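Local coordinates for probable csgAB operon transcriptional regulatory protein (Salmonella typhimurium, PDB 5XP0) that regulates transcription as the master activator of curli fimbriae expression and biofilm formation, represented here by its atypical receiver domain, at residues G60-M65 with K90-N95. Residues are numbered along the deposited sequence; the frame is centred on the assembly and turned at random.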
ATOM      1  N   GLY B  60       8.538 -17.241  14.104  1.00 62.77           N
ATOM      2  CA  GLY B  60       7.740 -16.290  14.874  1.00 68.82           C
ATOM      3  C   GLY B  60       6.801 -15.418  14.060  1.00 57.09           C
ATOM      4  O   GLY B  60       6.342 -14.372  14.536  1.00 46.68           O
ATOM      5  N   CYS B  61       6.506 -15.825  12.828  1.00 49.75           N
ATOM      6  CA  CYS B  61       5.917 -14.903  11.872  1.00 49.17           C
ATOM      7  C   CYS B  61       4.520 -14.445  12.278  1.00 28.69           C
ATOM      8  O   CYS B  61       3.626 -15.238  12.589  1.00 40.62           O
ATOM      9  CB  CYS B  61       5.879 -15.537  10.488  1.00 92.00           C
ATOM     10  SG  CYS B  61       7.479 -15.593   9.691  1.00132.42           S
ATOM     11  N   ILE B  62       4.323 -13.148  12.188  1.00 33.62           N
ATOM     12  CA  ILE B  62       3.008 -12.544  12.289  1.00 33.00           C
ATOM     13  C   ILE B  62       2.659 -12.147  10.862  1.00 38.90           C
ATOM     14  O   ILE B  62       3.178 -11.161  10.331  1.00 36.04           O
ATOM     15  CB  ILE B  62       2.994 -11.343  13.239  1.00 32.63           C
ATOM     16  CG1 ILE B  62       3.351 -11.807  14.662  1.00 42.29           C
ATOM     17  CG2 ILE B  62       1.646 -10.631  13.148  1.00 36.59           C
ATOM     18  CD1 ILE B  62       3.716 -10.702  15.545  1.00 37.04           C
ATOM     19  N   VAL B  63       1.794 -12.921  10.228  1.00 38.51           N
ATOM     20  CA  VAL B  63       1.441 -12.687   8.835  1.00 32.72           C
ATOM     21  C   VAL B  63       0.339 -11.649   8.794  1.00 28.93           C
ATOM     22  O   VAL B  63      -0.682 -11.792   9.469  1.00 31.34           O
ATOM     23  CB  VAL B  63       0.987 -13.985   8.163  1.00 35.69           C
ATOM     24  CG1 VAL B  63       0.438 -13.682   6.824  1.00 36.48           C
ATOM     25  CG2 VAL B  63       2.143 -15.029   8.120  1.00 47.92           C
ATOM     26  N   LEU B  64       0.557 -10.577   8.053  1.00 29.16           N
ATOM     27  CA  LEU B  64      -0.515  -9.631   7.765  1.00 24.01           C
ATOM     28  C   LEU B  64      -0.946  -9.868   6.332  1.00 27.60           C
ATOM     29  O   LEU B  64      -0.213  -9.532   5.401  1.00 32.84           O
ATOM     30  CB  LEU B  64      -0.067  -8.195   7.952  1.00 23.84           C
ATOM     31  CG  LEU B  64       0.300  -7.710   9.337  1.00 43.93           C
ATOM     32  CD1 LEU B  64       0.669  -6.201   9.277  1.00 42.12           C
ATOM     33  CD2 LEU B  64      -0.870  -7.946  10.228  1.00 50.62           C
ATOM     34  N   MET B  65      -2.122 -10.447   6.174  1.00 29.76           N
ATOM     35  CA  MET B  65      -2.636 -10.950   4.893  1.00 29.70           C
ATOM     36  C   MET B  65      -3.579  -9.917   4.300  1.00 24.67           C
ATOM     37  O   MET B  65      -4.664  -9.693   4.845  1.00 27.02           O
ATOM     38  CB  MET B  65      -3.397 -12.244   5.136  1.00 36.58           C
ATOM     39  CG  MET B  65      -4.106 -12.798   3.900  1.00 64.79           C
ATOM     40  SD  MET B  65      -2.885 -13.234   2.705  1.00 98.30           S
ATOM     41  CE  MET B  65      -1.981 -14.521   3.553  1.00116.96           C
ATOM     42  N   LYS B  90       1.123 -16.607  13.363  1.00 33.45           N
ATOM     43  CA  LYS B  90      -0.145 -15.955  13.643  1.00 35.05           C
ATOM     44  C   LYS B  90      -0.584 -15.245  12.377  1.00 39.54           C
ATOM     45  O   LYS B  90       0.228 -14.573  11.746  1.00 36.89           O
ATOM     46  CB  LYS B  90       0.010 -14.949  14.786  1.00 39.94           C
ATOM     47  CG  LYS B  90       0.475 -15.557  16.112  1.00 42.47           C
ATOM     48  CD  LYS B  90       0.585 -14.458  17.171  1.00 43.81           C
ATOM     49  CE  LYS B  90       0.991 -15.005  18.544  1.00 55.56           C
ATOM     50  NZ  LYS B  90       1.082 -13.895  19.544  1.00 70.52           N
ATOM     51  N   THR B  91      -1.846 -15.386  12.009  1.00 38.51           N
ATOM     52  CA  THR B  91      -2.375 -14.710  10.837  1.00 30.98           C
ATOM     53  C   THR B  91      -3.325 -13.618  11.298  1.00 32.92           C
ATOM     54  O   THR B  91      -4.215 -13.851  12.131  1.00 31.66           O
ATOM     55  CB  THR B  91      -3.104 -15.676   9.887  1.00 42.56           C
ATOM     56  OG1 THR B  91      -2.167 -16.626   9.339  1.00 52.35           O
ATOM     57  CG2 THR B  91      -3.735 -14.893   8.713  1.00 36.28           C
ATOM     58  N   LEU B  92      -3.125 -12.430  10.764  1.00 27.49           N
ATOM     59  CA  LEU B  92      -4.087 -11.351  10.902  1.00 27.60           C
ATOM     60  C   LEU B  92      -4.473 -10.870   9.519  1.00 31.54           C
ATOM     61  O   LEU B  92      -3.620 -10.731   8.643  1.00 31.34           O
ATOM     62  CB  LEU B  92      -3.508 -10.215  11.722  1.00 30.80           C
ATOM     63  CG  LEU B  92      -3.410 -10.622  13.195  1.00 46.56           C
ATOM     64  CD1 LEU B  92      -1.997 -10.942  13.490  1.00 43.81           C
ATOM     65  CD2 LEU B  92      -3.894  -9.475  14.046  1.00 40.74           C
ATOM     66  N   LEU B  93      -5.751 -10.621   9.337  1.00 30.79           N
ATOM     67  CA  LEU B  93      -6.262 -10.161   8.061  1.00 28.30           C
ATOM     68  C   LEU B  93      -6.258  -8.642   8.023  1.00 32.13           C
ATOM     69  O   LEU B  93      -6.686  -7.984   8.972  1.00 30.76           O
ATOM     70  CB  LEU B  93      -7.666 -10.687   7.847  1.00 30.35           C
ATOM     71  CG  LEU B  93      -7.796 -12.200   7.990  1.00 28.04           C
ATOM     72  CD1 LEU B  93      -9.272 -12.598   7.700  1.00 30.55           C
ATOM     73  CD2 LEU B  93      -6.841 -12.990   7.093  1.00 29.95           C
ATOM     74  N   LEU B  94      -5.733  -8.098   6.946  1.00 25.55           N
ATOM     75  CA  LEU B  94      -5.600  -6.675   6.776  1.00 26.36           C
ATOM     76  C   LEU B  94      -6.572  -6.205   5.704  1.00 29.01           C
ATOM     77  O   LEU B  94      -6.886  -6.949   4.775  1.00 25.93           O
ATOM     78  CB  LEU B  94      -4.155  -6.359   6.372  1.00 29.72           C
ATOM     79  CG  LEU B  94      -3.712  -4.910   6.295  1.00 33.73           C
ATOM     80  CD1 LEU B  94      -3.542  -4.383   7.717  1.00 33.46           C
ATOM     81  CD2 LEU B  94      -2.382  -4.810   5.489  1.00 39.38           C
ATOM     82  N   ASN B  95      -7.053  -4.967   5.847  1.00 25.30           N
ATOM     83  CA  ASN B  95      -7.962  -4.359   4.864  1.00 26.08           C
ATOM     84  C   ASN B  95      -9.158  -5.260   4.603  1.00 26.93           C
ATOM     85  O   ASN B  95      -9.567  -5.452   3.456  1.00 25.41           O
ATOM     86  CB  ASN B  95      -7.265  -4.044   3.538  1.00 26.20           C
ATOM     87  CG  ASN B  95      -6.132  -3.051   3.673  1.00 24.32           C
ATOM     88  OD1 ASN B  95      -6.234  -2.020   4.357  1.00 27.25           O
ATOM     89  ND2 ASN B  95      -5.019  -3.371   3.013  1.00 27.83           N
TER
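The peptide groups of Val63 and Leu92 lie at the middle of a two-strand parallel ladder, with Ile62, Leu64, Lys90 and Leu92 on one face and Val63, Met65, Thr91 and Leu93 on the other. Five backbone hydrogen bonds join the edges of 61-65 and 90-94, beginning with Lys90 N to Cys61 O. Val63 grips both neighbours of Thr91, its N reaching Lys90 O at 2.7 Å and its O accepting from Leu92 N at 2.8 Å; Met65 does likewise around Leu93. Four bonds run nearly straight onto their carbonyls, whereas Leu94 N sits above the carbonyl plane of Met65, 41° out of it. On the first face, Ile62 CG2, anti to its backbone N, comes alongside Leu92 CD1 at 3.7 Å, the two side chains pointing the same way. Leu64 CD2 meets Leu92 CB at 3.8 Å, the side chains crossing at a slant, and Ile131 of helix 121-132 packs over Ile62 and Leu92. On the opposite face, Met65 CB touches Leu93 CD2 at 4.0 Å. Beyond the ladder, Asn95 hydrogen-bonds through ND2 to Asp66 and to Gln29 of the second subunit, and through OD1 to that subunit's Leu28 N. With helix 72-83 as the connection, middle strand 61-66 and its neighbour 90-94 form a beta-alpha-beta crossover of the five-stranded, CheY-like receiver fold, strand order 2-1-3-4-5.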